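Local coordinates for pullulanase (Klebsiella oxytoca, PDB 2YOC), which hydrolyses alpha-1,6-glucosidic linkages in pullulan and alpha-dextrins, as an enzyme of the glycosyl hydrolase class that is exported through a type 2 secretion system, at residues B[63-68]-B[111-116]; B[283-288]-B[295-300]; B[344-349]-B[361-366]; B[593-598]-B[628-633]. All coordinates share one frame; numbering follows the deposited sequence.

Contact 1 of 4, residues B[63-68]-B[111-116]; sequences KNLYLW and INVIVR
Arg116 lies alongside Tyr66, pointing the same way, on the sheet face that also carries Asn64, Ile114 and Trp68. Arg116 CB is 3.4 Å from Asn64 O. The chain runs on extended to CD, then bends (chi3 -76°), and this bend brings Arg116 NE to 3.4 Å from Tyr66 CB. CZ and NH2 stay close to the same CB. The guanidinium stands nearly perpendicular to the Tyr66 ring, with the planes 89° apart. At the tip, NH1 is hydrogen-bonded to Trp83 O, and the charged group also makes a cation-pi contact with Trp83.

Further along this face, Ile114 CD1 is at the edge of the tyrosine ring, 3.9 Å from Tyr66 CD2. Ile114 CD1 is also 3.5 Å from Trp68 NE1. Asn112 CB covers one face of the indole in a CH-pi contact, 3.7 Å from the centroid of the five-membered ring of Trp68. The Asn112 amide stacks on the indole, only 15° from parallel. It is held there by Asn112 ND2, which donates to Trp68 O at 3.0 Å and also bonds Asn70.

On the other face the two strands contribute aliphatic side chains, Leu65, Leu67, Val113 and Val115. Leu65 divides its methyls: CD1 meets Val113 CG1 at 3.8 Å, and CD2 goes to Val115. Trp100 and Ile102 of strand 99-103 pack on this side. Backbone bonds pair Asn64 with Arg116 and Tyr66 with Ile114. Antiparallel pairing of this kind, with strand 127-130 beyond, builds the small sheet of the bacterial pullulanase-associated domain, assigned to the transthyretin clan.

Contact 2 of 4, residues B[283-288]-B[295-300]; sequences LSYGAQ and TFRVWA. With SO4 (sulfate ion), chain Q; SO4 (sulfate ion), chain S.
The guanidinium of Arg297 is met at its edge by Ser284 O, which lies in its plane. The bond from Arg297 NH1 to Ser284 O is 2.9 Å long, uses a carbonyl lone pair and is fairly straight at 162°. The sulfate of chain Q, probably from the crystallisation liquor, takes two more bonds at the edge formed by NH1 and NH2: Arg297 NH1 to its O3 at 2.8 Å and Arg297 NH2 to its O1 at 3.1 Å. NH1 therefore serves two acceptors.

The Tyr285 ring turns its edge to the opposite backbone, with CD2 3.5 Å from Arg297 O. Its plane is 88° from that of the guanidinium. Arg297 CG, anti to its backbone N (chi1 -170°), packs on CD2 and CE2 of the ring. Trp299 CB follows, 3.7 Å from Tyr285 CE2. The tyrosine hydroxyl bonds Ala280 O, and helix 640-655 packs on both aromatic residues.

The segments belong to the beta hairpin of strands 286-290 and 293-299, in the carbohydrate-binding module 48 region. Gly286 pairs with Arg297, and Gln288 with Thr295, through backbone bonds. Gly286 O takes two donors. One is Arg297 N. The other is Gln288 NE2, 3.1 Å from Gly286 O, which approaches well above the carbonyl plane. On the reverse face Ala287 CB touches Phe296 CE2 at 3.6 Å. Tyr345 meets the Phe296 ring edge-to-face.

Contact 3 of 4, residues B[344-349]-B[361-366]; sequences FYRYAM and QYEVTD
Tyr345 and Tyr347 both donate their hydroxyls to one carboxylate oxygen, Asp366 OD2. Both OH-to-OD2 distances, from Tyr345 and from Tyr347 to Asp366, are 2.7 Å. The two hydroxyls come from opposite faces of the carboxylate plane, and the Tyr345 bond is on the anti side. OD2 is thus gripped twice, while Asp366 OD1 accepts from Tyr368 N. Such a buried carboxylate is probably stabilised as the anion by these donors.

Arg346 grips Glu363 side-on, in a salt bridge. Arg346 NE is 3.0 Å and Arg346 NH2 3.2 Å from the same Glu363 OE1. That oxygen lies in the guanidinium plane, and the two side chains cross at about a right angle. OE1 also bonds Tyr311 OH, and Arg346 NH1 reaches Glu377 O.

Backbone bonds join Tyr347 with Val364 in both directions. Met349 N donates to Tyr362 O at 2.7 Å; the return bond is weak. Met349, a selenomethionine, packs its CG against Val364 CG2 at 3.7 Å.

The segments belong to the hairpin of strands 344-353 and 358-364 in the carbohydrate-binding module 48 region. Strand 305-311 pairs with the other edge of strand 344-353, and strand 379-380 flanks its start.

Contact 4 of 4, residues B[593-598]-B[628-633]; sequences YNHTNA and SATCCS
His595 lies with one ring face under the disulfide of Cys631 and Cys632. Cys631 SG stands over the ring centre, 4.0 Å from the His595 centroid and 10° off the normal. Cys632 SG covers the same face less squarely, 4.2 Å from that His595 centroid. Cys632 CB touches His595 CD2 at 3.6 Å. The bond to His595 CB points toward the 628-633 loop, and chi1 of 71° sets CG between the backbone N and the carbonyl carbon.

The ring edge is held by polar partners. His595 ND1 donates to Asn594 OD1 at 2.6 Å, with the oxygen close to the ring plane. NE2 is hydrogen-bonded to Tyr547 O. Asn594 slides past Thr630 in the opposite direction, with OD1 3.4 Å from Thr630 CB. Thr630 crosses His595 obliquely, with OG1 3.3 Å from His595 CB, and its one proton has both Asp634 OD1 and Cys631 O within reach.

Thr596 N donates to Ser633 O at 3.0 Å; the return bond is weak. This is the start of the short antiparallel pair 595-596 and 633-634. A type I turn, Ser628 to Cys631, leads into the disulfide.

Tyr593, Asn594 and His595 follow barrel strand 586-591, in a sequence resembling the first conserved region of the alpha-amylase family. Asn594 ND2 bonds Asp665, which by its sequence context probably corresponds to the catalytic nucleophile of relatives. The chemistry implies a divided grip on the imidazole: bonds from both nitrogens fix its rotation, while polarisable sulfur covers one face. The vicinal disulfide closes a small ring that limits the backbone freedom of Cys631 and Cys632.

Contacts 2 and 3 belong together. Both are hairpins of one branched antiparallel sheet, their centres 13 Å apart, and Tyr345 of contact 3 packs on Ala287 and Phe296 of contact 2. Each is partly buried and includes charged groups: a sulfate-bound arginine in one, a salt bridge and a buried aspartate in the other. Contact 1 is in a different domain region, about 53 Å from contact 2 between centres. It is the most buried of the four and relies on aliphatic and aromatic packing. Contact 4 is near the centre of the chain, beside the barrel. It has little regular strand and depends on histidine, sulfur and polar side chains instead.

Contact 1 of 4, residues B[63-68]-B[111-116]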
# COMPACT_ATOMS: atom_id res chain seq x y z
N LYS B 63 36.54 -40.69 -1.85
CA LYS B 63 35.95 -41.36 -0.69
C LYS B 63 36.84 -41.24 0.54
O LYS B 63 38.04 -41.50 0.47
CB LYS B 63 35.63 -42.84 -1.01
CG LYS B 63 34.21 -43.11 -1.49
CD LYS B 63 33.89 -42.50 -2.86
CE LYS B 63 32.51 -42.85 -3.32
NZ LYS B 63 32.30 -42.44 -4.73
N ASN B 64 36.24 -40.80 1.67
CA ASN B 64 36.92 -40.59 2.95
C ASN B 64 35.98 -40.66 4.15
O ASN B 64 34.80 -40.33 4.04
CB ASN B 64 37.67 -39.24 2.95
CG ASN B 64 36.78 -38.04 2.70
OD1 ASN B 64 36.14 -37.91 1.66
ND2 ASN B 64 36.78 -37.10 3.63
N LEU B 65 36.51 -41.05 5.31
CA LEU B 65 35.69 -41.10 6.52
C LEU B 65 36.06 -40.00 7.47
O LEU B 65 37.23 -39.88 7.86
CB LEU B 65 35.86 -42.43 7.27
CG LEU B 65 35.88 -43.74 6.52
CD1 LEU B 65 36.06 -44.86 7.47
CD2 LEU B 65 34.61 -43.94 5.70
N TYR B 66 35.06 -39.21 7.91
CA TYR B 66 35.32 -38.22 8.95
C TYR B 66 35.14 -38.99 10.26
O TYR B 66 34.01 -39.34 10.63
CB TYR B 66 34.43 -36.96 8.88
CG TYR B 66 34.71 -35.97 10.00
CD1 TYR B 66 35.84 -35.15 9.97
CD2 TYR B 66 33.86 -35.87 11.10
CE1 TYR B 66 36.11 -34.26 11.01
CE2 TYR B 66 34.13 -34.98 12.14
CZ TYR B 66 35.25 -34.17 12.09
OH TYR B 66 35.50 -33.29 13.11
N LEU B 67 36.27 -39.34 10.90
CA LEU B 67 36.32 -40.10 12.14
C LEU B 67 36.66 -39.16 13.31
O LEU B 67 37.46 -38.23 13.13
CB LEU B 67 37.30 -41.27 12.00
CG LEU B 67 36.89 -42.33 10.96
CD1 LEU B 67 38.09 -42.87 10.23
CD2 LEU B 67 36.11 -43.46 11.61
N TRP B 68 35.98 -39.34 14.47
CA TRP B 68 36.09 -38.44 15.63
C TRP B 68 35.65 -39.06 16.95
O TRP B 68 34.66 -39.79 16.99
CB TRP B 68 35.28 -37.15 15.37
CG TRP B 68 33.85 -37.40 14.98
CD1 TRP B 68 33.38 -37.93 13.81
CD2 TRP B 68 32.70 -37.14 15.79
NE1 TRP B 68 32.01 -38.03 13.85
CE2 TRP B 68 31.56 -37.54 15.05
CE3 TRP B 68 32.52 -36.60 17.07
CZ2 TRP B 68 30.27 -37.43 15.55
CZ3 TRP B 68 31.24 -36.48 17.56
CH2 TRP B 68 30.13 -36.89 16.81
N ILE B 111 32.49 -46.46 17.88
CA ILE B 111 33.19 -45.45 17.07
C ILE B 111 32.21 -44.60 16.25
O ILE B 111 31.15 -45.10 15.84
CB ILE B 111 34.26 -46.12 16.17
CG1 ILE B 111 33.66 -47.28 15.33
CG2 ILE B 111 35.46 -46.57 17.00
CD1 ILE B 111 34.45 -47.74 14.08
N ASN B 112 32.56 -43.31 15.99
CA ASN B 112 31.74 -42.38 15.18
C ASN B 112 32.29 -42.29 13.75
O ASN B 112 33.38 -41.75 13.53
CB ASN B 112 31.69 -40.96 15.79
CG ASN B 112 31.15 -40.86 17.19
OD1 ASN B 112 29.94 -40.97 17.42
ND2 ASN B 112 32.03 -40.56 18.12
N VAL B 113 31.53 -42.83 12.78
CA VAL B 113 31.92 -42.82 11.37
C VAL B 113 30.94 -41.98 10.52
O VAL B 113 29.73 -42.17 10.60
CB VAL B 113 32.06 -44.25 10.77
CG1 VAL B 113 32.88 -44.23 9.48
CG2 VAL B 113 32.65 -45.23 11.77
N ILE B 114 31.49 -41.07 9.72
CA ILE B 114 30.72 -40.29 8.76
C ILE B 114 31.36 -40.64 7.43
O ILE B 114 32.51 -40.30 7.18
CB ILE B 114 30.65 -38.76 9.02
CG1 ILE B 114 29.89 -38.46 10.33
CG2 ILE B 114 29.98 -38.05 7.84
CD1 ILE B 114 30.20 -37.13 10.98
N VAL B 115 30.62 -41.40 6.64
CA VAL B 115 31.07 -41.85 5.33
C VAL B 115 30.85 -40.72 4.31
O VAL B 115 29.75 -40.18 4.22
CB VAL B 115 30.37 -43.19 4.97
CG1 VAL B 115 30.63 -43.59 3.53
CG2 VAL B 115 30.78 -44.30 5.94
N ARG B 116 31.93 -40.30 3.61
CA ARG B 116 31.89 -39.18 2.67
C ARG B 116 32.57 -39.42 1.31
O ARG B 116 33.39 -40.31 1.17
CB ARG B 116 32.53 -37.93 3.30
CG ARG B 116 31.92 -37.42 4.60
CD ARG B 116 32.56 -36.10 4.99
NE ARG B 116 33.91 -36.26 5.56
CZ ARG B 116 34.84 -35.32 5.55
NH1 ARG B 116 34.61 -34.14 4.98
NH2 ARG B 116 36.03 -35.55 6.10

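Contact 2 of 4, residues B[283-288]-B[295-300]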
# COMPACT_ATOMS: atom_id res chain seq x y z
N LEU B 283 -21.33 -49.24 9.89
CA LEU B 283 -21.34 -50.14 11.06
C LEU B 283 -20.96 -49.46 12.35
O LEU B 283 -20.46 -48.33 12.34
CB LEU B 283 -20.51 -51.40 10.83
CG LEU B 283 -20.85 -52.15 9.56
CD1 LEU B 283 -20.01 -53.35 9.41
CD2 LEU B 283 -22.29 -52.52 9.51
N SER B 284 -21.25 -50.13 13.47
CA SER B 284 -20.95 -49.60 14.80
C SER B 284 -19.83 -50.37 15.44
O SER B 284 -19.73 -51.60 15.32
CB SER B 284 -22.20 -49.55 15.66
OG SER B 284 -22.87 -48.33 15.36
N TYR B 285 -18.92 -49.63 16.05
CA TYR B 285 -17.73 -50.25 16.61
C TYR B 285 -17.60 -50.22 18.13
O TYR B 285 -18.23 -49.38 18.80
CB TYR B 285 -16.47 -49.79 15.85
CG TYR B 285 -16.54 -50.09 14.36
CD1 TYR B 285 -17.15 -49.20 13.48
CD2 TYR B 285 -16.04 -51.28 13.84
CE1 TYR B 285 -17.25 -49.48 12.12
CE2 TYR B 285 -16.14 -51.57 12.47
CZ TYR B 285 -16.72 -50.65 11.61
OH TYR B 285 -16.83 -50.90 10.27
N GLY B 286 -16.82 -51.17 18.63
CA GLY B 286 -16.56 -51.34 20.05
C GLY B 286 -17.22 -52.60 20.57
O GLY B 286 -17.53 -53.51 19.80
N ALA B 287 -17.40 -52.66 21.91
CA ALA B 287 -18.07 -53.75 22.60
C ALA B 287 -19.44 -53.19 22.94
O ALA B 287 -19.69 -52.69 24.04
CB ALA B 287 -17.30 -54.14 23.84
N GLN B 288 -20.30 -53.18 21.93
CA GLN B 288 -21.64 -52.65 21.94
C GLN B 288 -22.60 -53.52 22.76
O GLN B 288 -23.21 -54.46 22.24
CB GLN B 288 -22.15 -52.48 20.48
CG GLN B 288 -21.42 -51.45 19.66
CD GLN B 288 -21.15 -52.01 18.29
OE1 GLN B 288 -21.99 -51.92 17.39
NE2 GLN B 288 -20.01 -52.68 18.12
N THR B 295 -22.39 -56.95 21.07
CA THR B 295 -21.75 -57.15 19.77
C THR B 295 -20.37 -56.49 19.85
O THR B 295 -20.26 -55.29 20.19
CB THR B 295 -22.62 -56.60 18.61
OG1 THR B 295 -23.80 -57.38 18.48
CG2 THR B 295 -21.87 -56.57 17.27
N PHE B 296 -19.32 -57.30 19.57
CA PHE B 296 -17.95 -56.84 19.50
C PHE B 296 -17.68 -56.63 18.04
O PHE B 296 -17.90 -57.56 17.26
CB PHE B 296 -16.99 -57.91 20.03
CG PHE B 296 -16.96 -58.06 21.53
CD1 PHE B 296 -17.83 -58.94 22.17
CD2 PHE B 296 -16.07 -57.32 22.31
CE1 PHE B 296 -17.82 -59.07 23.56
CE2 PHE B 296 -16.05 -57.46 23.70
CZ PHE B 296 -16.92 -58.34 24.31
N ARG B 297 -17.23 -55.43 17.67
CA ARG B 297 -16.86 -55.16 16.29
C ARG B 297 -15.63 -54.32 16.19
O ARG B 297 -15.55 -53.19 16.73
CB ARG B 297 -17.99 -54.54 15.46
CG ARG B 297 -17.67 -54.47 13.95
CD ARG B 297 -18.81 -53.94 13.13
NE ARG B 297 -19.84 -54.96 12.97
CZ ARG B 297 -20.99 -54.94 13.64
NH1 ARG B 297 -21.26 -53.96 14.49
NH2 ARG B 297 -21.88 -55.92 13.46
N VAL B 298 -14.68 -54.86 15.41
CA VAL B 298 -13.42 -54.19 15.09
C VAL B 298 -13.20 -54.14 13.56
O VAL B 298 -13.36 -55.16 12.88
CB VAL B 298 -12.20 -54.77 15.89
CG1 VAL B 298 -11.99 -56.24 15.62
CG2 VAL B 298 -10.93 -53.97 15.65
N TRP B 299 -12.86 -52.97 13.03
CA TRP B 299 -12.50 -52.85 11.61
C TRP B 299 -11.02 -53.19 11.54
O TRP B 299 -10.21 -52.56 12.24
CB TRP B 299 -12.71 -51.42 11.07
CG TRP B 299 -12.53 -51.29 9.59
CD1 TRP B 299 -13.24 -51.95 8.62
CD2 TRP B 299 -11.60 -50.44 8.90
NE1 TRP B 299 -12.80 -51.56 7.37
CE2 TRP B 299 -11.79 -50.64 7.52
CE3 TRP B 299 -10.59 -49.55 9.33
CZ2 TRP B 299 -11.03 -49.97 6.55
CZ3 TRP B 299 -9.85 -48.87 8.37
CH2 TRP B 299 -10.08 -49.07 6.99
N ALA B 300 -10.68 -54.20 10.73
CA ALA B 300 -9.32 -54.70 10.50
C ALA B 300 -9.33 -55.39 9.11
O ALA B 300 -9.34 -56.61 9.03
CB ALA B 300 -8.94 -55.68 11.61
S SO4 Q . -25.12 -54.44 14.97
O1 SO4 Q . -24.71 -55.84 14.63
O2 SO4 Q . -25.83 -53.84 13.82
O3 SO4 Q . -23.94 -53.62 15.31
O4 SO4 Q . -25.99 -54.45 16.15
S SO4 S . -26.52 -49.66 14.72
O1 SO4 S . -25.23 -50.15 14.20
O2 SO4 S . -27.59 -50.63 14.38
O3 SO4 S . -26.81 -48.35 14.12
O4 SO4 S . -26.45 -49.52 16.18

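Contact 3 of 4, residues B[344-349]-B[361-366]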
# COMPACT_ATOMS: atom_id res chain seq x y z
N PHE B 344 -13.38 -57.89 30.97
CA PHE B 344 -12.21 -57.30 30.36
C PHE B 344 -11.93 -58.04 29.07
O PHE B 344 -12.28 -59.21 28.93
CB PHE B 344 -11.02 -57.32 31.32
CG PHE B 344 -11.19 -56.37 32.48
CD1 PHE B 344 -11.03 -55.00 32.30
CD2 PHE B 344 -11.47 -56.84 33.75
CE1 PHE B 344 -11.17 -54.12 33.37
CE2 PHE B 344 -11.58 -55.96 34.83
CZ PHE B 344 -11.46 -54.61 34.63
N TYR B 345 -11.35 -57.34 28.10
CA TYR B 345 -11.07 -57.95 26.80
C TYR B 345 -10.01 -57.21 26.05
O TYR B 345 -9.72 -56.02 26.31
CB TYR B 345 -12.37 -58.03 25.94
CG TYR B 345 -12.84 -56.71 25.38
CD1 TYR B 345 -13.49 -55.79 26.18
CD2 TYR B 345 -12.65 -56.39 24.03
CE1 TYR B 345 -13.93 -54.57 25.67
CE2 TYR B 345 -13.06 -55.17 23.51
CZ TYR B 345 -13.69 -54.25 24.34
OH TYR B 345 -14.09 -53.03 23.84
N ARG B 346 -9.47 -57.91 25.05
CA ARG B 346 -8.53 -57.42 24.07
C ARG B 346 -8.78 -58.24 22.82
O ARG B 346 -9.34 -59.34 22.91
CB ARG B 346 -7.09 -57.64 24.55
CG ARG B 346 -6.68 -56.75 25.72
CD ARG B 346 -5.20 -56.70 25.87
NE ARG B 346 -4.64 -58.00 26.23
CZ ARG B 346 -3.80 -58.19 27.23
NH1 ARG B 346 -3.42 -57.18 27.99
NH2 ARG B 346 -3.31 -59.40 27.47
N TYR B 347 -8.39 -57.72 21.66
CA TYR B 347 -8.52 -58.43 20.39
C TYR B 347 -7.18 -59.04 20.11
O TYR B 347 -6.18 -58.33 20.14
CB TYR B 347 -8.88 -57.48 19.23
CG TYR B 347 -10.24 -56.84 19.39
CD1 TYR B 347 -11.39 -57.61 19.48
CD2 TYR B 347 -10.36 -55.46 19.51
CE1 TYR B 347 -12.63 -57.03 19.67
CE2 TYR B 347 -11.61 -54.86 19.69
CZ TYR B 347 -12.75 -55.65 19.75
OH TYR B 347 -13.99 -55.10 19.91
N ALA B 348 -7.15 -60.36 19.85
CA ALA B 348 -5.92 -61.05 19.49
C ALA B 348 -5.80 -61.00 17.97
O ALA B 348 -6.60 -61.63 17.25
CB ALA B 348 -5.96 -62.47 19.98
N MSE B 349 -4.86 -60.16 17.48
CA MSE B 349 -4.63 -59.93 16.07
C MSE B 349 -3.63 -60.90 15.46
O MSE B 349 -2.71 -61.39 16.13
CB MSE B 349 -4.05 -58.53 15.87
CG MSE B 349 -4.84 -57.42 16.54
SE MSE B 349 -6.59 -57.14 15.76
CE MSE B 349 -6.05 -56.87 13.84
N GLN B 361 1.61 -61.08 15.67
CA GLN B 361 0.61 -61.69 16.52
C GLN B 361 0.70 -61.05 17.89
O GLN B 361 1.72 -61.20 18.58
CB GLN B 361 0.70 -63.20 16.54
CG GLN B 361 -0.20 -63.80 15.49
CD GLN B 361 -0.19 -65.30 15.56
OE1 GLN B 361 0.79 -65.97 15.24
NE2 GLN B 361 -1.32 -65.86 15.95
N TYR B 362 -0.35 -60.24 18.23
CA TYR B 362 -0.46 -59.51 19.49
C TYR B 362 -1.91 -59.29 19.94
O TYR B 362 -2.84 -59.34 19.12
CB TYR B 362 0.31 -58.17 19.45
CG TYR B 362 0.27 -57.39 18.15
CD1 TYR B 362 -0.93 -57.19 17.46
CD2 TYR B 362 1.40 -56.74 17.66
CE1 TYR B 362 -0.97 -56.44 16.29
CE2 TYR B 362 1.37 -56.01 16.48
CZ TYR B 362 0.19 -55.88 15.79
OH TYR B 362 0.14 -55.13 14.65
N GLU B 363 -2.09 -59.02 21.23
CA GLU B 363 -3.38 -58.68 21.80
C GLU B 363 -3.36 -57.18 22.00
O GLU B 363 -2.42 -56.64 22.59
CB GLU B 363 -3.62 -59.38 23.12
CG GLU B 363 -3.98 -60.84 22.94
CD GLU B 363 -4.37 -61.49 24.25
OE1 GLU B 363 -4.94 -60.78 25.11
OE2 GLU B 363 -4.07 -62.69 24.43
N VAL B 364 -4.37 -56.51 21.42
CA VAL B 364 -4.52 -55.05 21.39
C VAL B 364 -5.83 -54.67 22.08
O VAL B 364 -6.80 -55.42 22.00
CB VAL B 364 -4.50 -54.56 19.90
CG1 VAL B 364 -4.36 -53.03 19.79
CG2 VAL B 364 -3.39 -55.23 19.11
N THR B 365 -5.87 -53.49 22.71
CA THR B 365 -7.08 -52.94 23.32
C THR B 365 -7.97 -52.35 22.21
O THR B 365 -7.49 -52.15 21.09
CB THR B 365 -6.75 -51.91 24.42
OG1 THR B 365 -5.70 -51.04 23.99
CG2 THR B 365 -6.39 -52.56 25.73
N ASP B 366 -9.25 -52.10 22.49
CA ASP B 366 -10.18 -51.57 21.50
C ASP B 366 -9.93 -50.08 21.27
O ASP B 366 -9.91 -49.33 22.25
CB ASP B 366 -11.62 -51.74 22.00
CG ASP B 366 -12.70 -51.91 20.95
OD1 ASP B 366 -12.65 -51.20 19.91
OD2 ASP B 366 -13.62 -52.71 21.17

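Contact 4 of 4, residues B[593-598]-B[628-633]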
# COMPACT_ATOMS: atom_id res chain seq x y z
N TYR B 593 -7.12 -35.11 18.29
CA TYR B 593 -7.23 -36.12 17.26
C TYR B 593 -6.11 -36.06 16.23
O TYR B 593 -5.99 -36.98 15.42
CB TYR B 593 -8.62 -36.08 16.60
CG TYR B 593 -9.72 -36.43 17.57
CD1 TYR B 593 -9.95 -37.75 17.95
CD2 TYR B 593 -10.55 -35.44 18.10
CE1 TYR B 593 -10.94 -38.07 18.87
CE2 TYR B 593 -11.58 -35.76 18.98
CZ TYR B 593 -11.76 -37.07 19.39
OH TYR B 593 -12.74 -37.39 20.28
N ASN B 594 -5.28 -35.00 16.27
CA ASN B 594 -4.19 -34.78 15.31
C ASN B 594 -3.08 -35.82 15.32
O ASN B 594 -2.45 -36.06 14.28
CB ASN B 594 -3.65 -33.36 15.39
CG ASN B 594 -2.96 -33.06 16.69
OD1 ASN B 594 -1.87 -33.56 16.96
ND2 ASN B 594 -3.58 -32.25 17.51
N HIS B 595 -2.86 -36.46 16.48
CA HIS B 595 -1.85 -37.48 16.65
C HIS B 595 -2.30 -38.58 17.60
O HIS B 595 -3.29 -38.44 18.31
CB HIS B 595 -0.52 -36.85 17.13
CG HIS B 595 -0.51 -36.34 18.56
ND1 HIS B 595 -0.79 -35.01 18.86
CD2 HIS B 595 -0.13 -36.96 19.71
CE1 HIS B 595 -0.62 -34.88 20.17
NE2 HIS B 595 -0.24 -36.03 20.72
N THR B 596 -1.54 -39.67 17.62
CA THR B 596 -1.67 -40.79 18.54
C THR B 596 -0.38 -40.72 19.36
O THR B 596 0.58 -40.10 18.87
CB THR B 596 -1.77 -42.10 17.77
OG1 THR B 596 -0.60 -42.29 16.96
CG2 THR B 596 -3.04 -42.18 16.93
N ASN B 597 -0.33 -41.30 20.59
CA ASN B 597 0.91 -41.22 21.36
C ASN B 597 2.08 -42.03 20.71
O ASN B 597 3.25 -41.65 20.86
CB ASN B 597 0.69 -41.57 22.83
CG ASN B 597 1.93 -41.54 23.68
OD1 ASN B 597 2.45 -40.49 24.06
ND2 ASN B 597 2.45 -42.69 23.97
N ALA B 598 1.75 -43.10 19.95
CA ALA B 598 2.69 -43.99 19.26
C ALA B 598 2.05 -44.78 18.10
O ALA B 598 0.82 -44.79 17.92
CB ALA B 598 3.29 -44.96 20.26
N SER B 628 5.77 -36.78 11.90
CA SER B 628 5.77 -36.28 13.27
C SER B 628 5.62 -34.75 13.34
O SER B 628 6.07 -34.12 14.30
CB SER B 628 7.03 -36.74 14.00
OG SER B 628 8.19 -36.35 13.28
N ALA B 629 4.95 -34.16 12.34
CA ALA B 629 4.76 -32.71 12.27
C ALA B 629 4.10 -32.13 13.51
O ALA B 629 4.46 -31.04 13.92
CB ALA B 629 3.99 -32.32 11.02
N THR B 630 3.20 -32.88 14.12
CA THR B 630 2.46 -32.45 15.30
C THR B 630 3.26 -32.59 16.59
O THR B 630 2.92 -31.98 17.59
CB THR B 630 1.13 -33.25 15.42
OG1 THR B 630 1.43 -34.59 15.78
CG2 THR B 630 0.30 -33.23 14.15
N CYS B 631 4.37 -33.35 16.51
CA CYS B 631 5.24 -33.99 17.51
C CYS B 631 4.77 -35.39 17.24
O CYS B 631 3.80 -35.60 16.48
CB CYS B 631 4.86 -33.61 18.95
SG CYS B 631 3.28 -34.36 19.54
N CYS B 632 5.25 -36.33 18.01
CA CYS B 632 4.59 -37.63 18.08
C CYS B 632 4.20 -38.33 16.74
O CYS B 632 4.95 -38.27 15.77
CB CYS B 632 3.41 -37.50 19.04
SG CYS B 632 3.64 -36.24 20.32
N SER B 633 3.05 -39.01 16.72
CA SER B 633 2.63 -39.82 15.59
C SER B 633 1.41 -39.28 14.89
O SER B 633 0.28 -39.55 15.27
CB SER B 633 2.45 -41.27 16.03
OG SER B 633 3.62 -41.73 16.70
O HOH W 1 4.88 -40.44 19.34